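Local atomic coordinates of tylactone synthase starter module and modules 1 & 2 (Streptomyces fradiae, PDB entry 2Z5L), a protein that probably reduces the beta-keto group of a growing polyketide with NADPH, as the first ketoreductase of the tylosin polyketide synthase. Residues L388-T393 against A406-L411; A413-R418 against D472-V477. All coordinates share one frame; numbering follows the deposited sequence.

Contact 1: residues L388-T393 against A406-L411; sequences LFSSVT and AANAAL
Ser390 and Ser391, at the end of strand 386-391, meet Asn408 of helix 402-419 in a buried strand-on-helix contact within the ketoreductase domain. The axes of 388-391 and 406-411 approach to 7.3 Å, with their N-to-C directions 137° apart. The carboxamide of Asn408 lies along the strand: OD1 comes within 3.2 Å of Ser390 CA, while ND2 reaches Ser391 CB at 3.5 Å. Its chi1 of -76° sets CG anti to the carbonyl carbon, and bonds from outside the two segments hold the amide, OD1 to Lys366 NZ and ND2 to Tyr404 O. Ser390 OG passes beside Asn408 CB at 3.4 Å and is hydrogen-bonded to Asp412 OD1. Ser391 has its hydroxyl anti to the backbone N (chi1 175°), where OG shares a 2.9 Å hydrogen bond with Thr393 OG1. One helical turn on, two methyls meet backbone carbonyls, Leu411 CD1 3.5 Å from Phe389 O and Leu388 CD1 3.3 Å from Leu411 O. The apolar pair is Leu388 CD1 with Leu411 CD2 at 4.1 Å. Helix 356-376 also covers both leucines, with Ala370 touching each. This is the first half of a beta-alpha-beta unit of the Rossmann fold, and Ser391, Tyr404, Asn408 and Lys366 probably correspond to the Ser-Tyr-Asn-Lys active-site set of polyketide ketoreductases, in which the asparagine follows the tyrosine by four residues and the lysine comes from the neighbouring helix.

Contact 2: residues A413-R418 against D472-V477; sequences ALAERR and DVCVTV
Ala415 and Glu416 of helix 402-419 rest against Val473 and Cys474, where the chain enters strand 474-477. The contact is small, burying 151 Å² over both sides. Apolar packing comes first. The methyl of Ala415 points toward 472-477 and meets two side chains: Cys474 SG lies 4.1 Å from Ala415 CB, and Val473 CG1 is 4.4 Å from the same atom. Val473 sends CG1 anti to its backbone nitrogen (chi1 170°), which carries this methyl up to the helix backbone, 3.9 Å from Glu416 CA. Aliphatic contact to a charged side chain is the second kind. Glu416 crosses Val473 at about a right angle and touches through its methylene, with CG 4.1 Å from Val473 CG1; the same CG is 4.2 Å from Cys474 SG. Methyl against backbone carbonyl is the third, Ala415 CB standing 3.9 Å from Val473 O. Polar ties run through neighbours instead: Val473 is hydrogen-bonded by backbone to Ser427 of the adjacent strand 426-430, against which the side chains of Ala415 and Cys474 also pack, and Asp472 O accepts a bond from Arg419 NH1. Strand 474-477 thus lies beside the last strand of the beta-alpha-beta unit that helix 402-419 belongs to. With small or aliphatic groups meeting at van der Waals distances, direct cohesion here probably rests mostly on shape and dispersion, and the backbone pairing with 426-430 probably does more to fix where the strand sits.

Both contacts use helix 402-419, one turn after another, and each sets it against a strand of the same parallel run, 386-391 in contact 1 and 474-477 in contact 2, with strand 426-430 lying between these two. Contact 1 is wholly buried, about 4 Å from the centre of the chain; contact 2, some 11 Å from that centre, is only partly buried and about half as large. Their chemistry follows: a hydrogen-bonded amide and hydroxyls beside packed leucines in the core, methyl, thiol and methylene packing farther out. The two meet directly, Leu388 CD1 touching Leu414 CD2 at 3.8 Å and Val392 CG2 touching Thr476 CG2 at 3.9 Å.

Contact 1: residues L388-T393 against A406-L411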
loop_
_atom_site.group_PDB
_atom_site.type_symbol
_atom_site.label_atom_id
_atom_site.label_comp_id
_atom_site.label_asym_id
_atom_site.label_seq_id
_atom_site.Cartn_x
_atom_site.Cartn_y
_atom_site.Cartn_z
ATOM N N LEU A 388 -11.189 6.263 0.777
ATOM C CA LEU A 388 -10.037 6.167 -0.097
ATOM C C LEU A 388 -10.099 4.845 -0.831
ATOM O O LEU A 388 -10.350 3.789 -0.232
ATOM C CB LEU A 388 -8.732 6.285 0.705
ATOM C CG LEU A 388 -8.569 7.535 1.591
ATOM C CD1 LEU A 388 -7.270 7.438 2.349
ATOM C CD2 LEU A 388 -8.589 8.815 0.757
ATOM N N PHE A 389 -9.904 4.918 -2.143
ATOM C CA PHE A 389 -9.921 3.730 -2.998
ATOM C C PHE A 389 -8.501 3.227 -3.154
ATOM O O PHE A 389 -7.712 3.766 -3.923
ATOM C CB PHE A 389 -10.507 4.067 -4.371
ATOM C CG PHE A 389 -11.997 4.150 -4.372
ATOM C CD1 PHE A 389 -12.648 5.109 -3.604
ATOM C CD2 PHE A 389 -12.756 3.265 -5.127
ATOM C CE1 PHE A 389 -14.038 5.191 -3.588
ATOM C CE2 PHE A 389 -14.145 3.342 -5.115
ATOM C CZ PHE A 389 -14.788 4.311 -4.342
ATOM N N SER A 390 -8.184 2.191 -2.389
ATOM C CA SER A 390 -6.876 1.587 -2.418
ATOM C C SER A 390 -6.919 0.422 -3.408
ATOM O O SER A 390 -7.873 0.269 -4.168
ATOM C CB SER A 390 -6.503 1.104 -1.008
ATOM O OG SER A 390 -5.163 0.680 -0.954
ATOM N N SER A 391 -5.872 -0.390 -3.383
ATOM C CA SER A 391 -5.729 -1.549 -4.253
ATOM C C SER A 391 -5.129 -2.689 -3.427
ATOM O O SER A 391 -4.339 -2.452 -2.508
ATOM C CB SER A 391 -4.792 -1.216 -5.419
ATOM O OG SER A 391 -4.552 -2.367 -6.214
ATOM N N VAL A 392 -5.498 -3.918 -3.771
ATOM C CA VAL A 392 -4.991 -5.101 -3.078
ATOM C C VAL A 392 -3.484 -5.223 -3.334
ATOM O O VAL A 392 -2.768 -5.930 -2.616
ATOM C CB VAL A 392 -5.697 -6.386 -3.575
ATOM C CG1 VAL A 392 -5.289 -6.674 -5.002
ATOM C CG2 VAL A 392 -5.366 -7.557 -2.659
ATOM N N THR A 393 -3.008 -4.514 -4.354
ATOM C CA THR A 393 -1.594 -4.535 -4.689
ATOM C C THR A 393 -0.760 -3.999 -3.531
ATOM O O THR A 393 0.382 -4.419 -3.331
ATOM C CB THR A 393 -1.303 -3.692 -5.938
ATOM O OG1 THR A 393 -1.707 -2.340 -5.700
ATOM C CG2 THR A 393 -2.068 -4.253 -7.149
ATOM N N ALA A 406 3.278 0.944 -3.216
ATOM C CA ALA A 406 3.750 1.865 -2.194
ATOM C C ALA A 406 2.654 2.906 -1.970
ATOM O O ALA A 406 2.245 3.152 -0.834
ATOM C CB ALA A 406 5.055 2.538 -2.627
ATOM N N ALA A 407 2.145 3.469 -3.064
ATOM C CA ALA A 407 1.117 4.507 -2.997
ATOM C C ALA A 407 -0.171 4.063 -2.303
ATOM O O ALA A 407 -0.709 4.770 -1.450
ATOM C CB ALA A 407 0.800 5.013 -4.401
ATOM N N ASN A 408 -0.677 2.897 -2.683
ATOM C CA ASN A 408 -1.888 2.386 -2.076
ATOM C C ASN A 408 -1.625 2.048 -0.603
ATOM O O ASN A 408 -2.458 2.346 0.262
ATOM C CB ASN A 408 -2.417 1.206 -2.897
ATOM C CG ASN A 408 -3.104 1.676 -4.168
ATOM O OD1 ASN A 408 -4.187 2.262 -4.110
ATOM N ND2 ASN A 408 -2.472 1.450 -5.312
ATOM N N ALA A 409 -0.460 1.480 -0.299
ATOM C CA ALA A 409 -0.130 1.189 1.094
ATOM C C ALA A 409 -0.261 2.498 1.907
ATOM O O ALA A 409 -0.760 2.484 3.031
ATOM C CB ALA A 409 1.298 0.628 1.196
ATOM N N ALA A 410 0.164 3.626 1.334
ATOM C CA ALA A 410 0.070 4.912 2.032
ATOM C C ALA A 410 -1.352 5.421 2.267
ATOM O O ALA A 410 -1.610 6.143 3.243
ATOM C CB ALA A 410 0.874 5.991 1.299
ATOM N N LEU A 411 -2.268 5.107 1.360
ATOM C CA LEU A 411 -3.644 5.533 1.532
ATOM C C LEU A 411 -4.189 4.846 2.777
ATOM O O LEU A 411 -4.886 5.461 3.580
ATOM C CB LEU A 411 -4.504 5.146 0.317
ATOM C CG LEU A 411 -4.305 5.954 -0.976
ATOM C CD1 LEU A 411 -5.211 5.423 -2.077
ATOM C CD2 LEU A 411 -4.598 7.428 -0.702
#

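Contact 2: residues A413-R418 against D472-V477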
loop_
_atom_site.group_PDB
_atom_site.type_symbol
_atom_site.label_atom_id
_atom_site.label_comp_id
_atom_site.label_asym_id
_atom_site.label_seq_id
_atom_site.Cartn_x
_atom_site.Cartn_y
_atom_site.Cartn_z
ATOM N N ALA A 413 -2.528 3.679 5.491
ATOM C CA ALA A 413 -1.951 4.216 6.724
ATOM C C ALA A 413 -2.638 5.522 7.117
ATOM O O ALA A 413 -2.865 5.784 8.299
ATOM C CB ALA A 413 -0.446 4.442 6.549
ATOM N N LEU A 414 -2.943 6.343 6.114
ATOM C CA LEU A 414 -3.610 7.614 6.327
ATOM C C LEU A 414 -4.977 7.359 6.952
ATOM O O LEU A 414 -5.415 8.106 7.830
ATOM C CB LEU A 414 -3.772 8.365 5.005
ATOM C CG LEU A 414 -4.617 9.651 5.044
ATOM C CD1 LEU A 414 -3.909 10.728 5.850
ATOM C CD2 LEU A 414 -4.854 10.147 3.614
ATOM N N ALA A 415 -5.639 6.294 6.514
ATOM C CA ALA A 415 -6.945 5.943 7.050
ATOM C C ALA A 415 -6.790 5.646 8.536
ATOM O O ALA A 415 -7.508 6.203 9.370
ATOM C CB ALA A 415 -7.501 4.716 6.324
ATOM N N GLU A 416 -5.834 4.773 8.853
ATOM C CA GLU A 416 -5.554 4.383 10.237
ATOM C C GLU A 416 -5.219 5.596 11.092
ATOM O O GLU A 416 -5.794 5.784 12.161
ATOM C CB GLU A 416 -4.387 3.381 10.307
ATOM C CG GLU A 416 -4.613 2.102 9.511
ATOM C CD GLU A 416 -3.672 0.970 9.913
ATOM O OE1 GLU A 416 -3.802 0.445 11.036
ATOM O OE2 GLU A 416 -2.801 0.597 9.104
ATOM N N ARG A 417 -4.290 6.420 10.620
ATOM C CA ARG A 417 -3.923 7.590 11.387
ATOM C C ARG A 417 -5.097 8.535 11.606
ATOM O O ARG A 417 -5.210 9.161 12.665
ATOM C CB ARG A 417 -2.769 8.337 10.724
ATOM C CG ARG A 417 -1.463 7.554 10.719
ATOM C CD ARG A 417 -0.298 8.471 10.424
ATOM N NE ARG A 417 -0.480 9.220 9.180
ATOM C CZ ARG A 417 -0.312 8.702 7.963
ATOM N NH1 ARG A 417 0.042 7.433 7.823
ATOM N NH2 ARG A 417 -0.477 9.457 6.885
ATOM N N ARG A 418 -5.971 8.644 10.611
ATOM C CA ARG A 418 -7.132 9.535 10.718
ATOM C C ARG A 418 -8.126 9.103 11.786
ATOM O O ARG A 418 -8.491 9.887 12.658
ATOM C CB ARG A 418 -7.875 9.632 9.378
ATOM C CG ARG A 418 -7.331 10.674 8.426
ATOM C CD ARG A 418 -8.179 10.741 7.161
ATOM N NE ARG A 418 -9.529 11.250 7.409
ATOM C CZ ARG A 418 -9.838 12.539 7.529
ATOM N NH1 ARG A 418 -8.895 13.464 7.426
ATOM N NH2 ARG A 418 -11.097 12.905 7.751
ATOM N N ASP A 472 -15.731 0.422 8.685
ATOM C CA ASP A 472 -14.391 -0.133 8.599
ATOM C C ASP A 472 -13.327 0.954 8.471
ATOM O O ASP A 472 -13.613 2.077 8.046
ATOM C CB ASP A 472 -14.255 -1.058 7.381
ATOM C CG ASP A 472 -15.159 -2.263 7.444
ATOM O OD1 ASP A 472 -15.102 -3.022 8.439
ATOM O OD2 ASP A 472 -15.917 -2.466 6.474
ATOM N N VAL A 473 -12.100 0.600 8.851
ATOM C CA VAL A 473 -10.954 1.492 8.741
ATOM C C VAL A 473 -10.222 1.024 7.485
ATOM O O VAL A 473 -10.008 1.799 6.555
ATOM C CB VAL A 473 -10.034 1.390 9.983
ATOM C CG1 VAL A 473 -8.725 2.134 9.734
ATOM C CG2 VAL A 473 -10.747 2.002 11.200
ATOM N N CYS A 474 -9.849 -0.251 7.453
ATOM C CA CYS A 474 -9.197 -0.813 6.277
ATOM C C CYS A 474 -9.748 -2.202 6.071
ATOM O O CYS A 474 -9.892 -2.978 7.016
ATOM C CB CYS A 474 -7.669 -0.896 6.432
ATOM S SG CYS A 474 -6.791 0.666 6.190
ATOM N N VAL A 475 -10.074 -2.507 4.829
ATOM C CA VAL A 475 -10.598 -3.809 4.501
ATOM C C VAL A 475 -10.239 -4.079 3.065
ATOM O O VAL A 475 -10.106 -3.147 2.271
ATOM C CB VAL A 475 -12.139 -3.859 4.679
ATOM C CG1 VAL A 475 -12.812 -2.849 3.754
ATOM C CG2 VAL A 475 -12.650 -5.266 4.407
ATOM N N THR A 476 -10.045 -5.356 2.748
ATOM C CA THR A 476 -9.715 -5.771 1.399
ATOM C C THR A 476 -10.962 -6.419 0.832
ATOM O O THR A 476 -11.461 -7.416 1.365
ATOM C CB THR A 476 -8.571 -6.828 1.364
ATOM O OG1 THR A 476 -7.364 -6.262 1.883
ATOM C CG2 THR A 476 -8.319 -7.292 -0.062
ATOM N N VAL A 477 -11.487 -5.842 -0.238
ATOM C CA VAL A 477 -12.664 -6.400 -0.879
ATOM C C VAL A 477 -12.196 -6.953 -2.207
ATOM O O VAL A 477 -11.990 -6.199 -3.156
ATOM C CB VAL A 477 -13.737 -5.320 -1.132
ATOM C CG1 VAL A 477 -14.925 -5.936 -1.848
ATOM C CG2 VAL A 477 -14.177 -4.698 0.187
#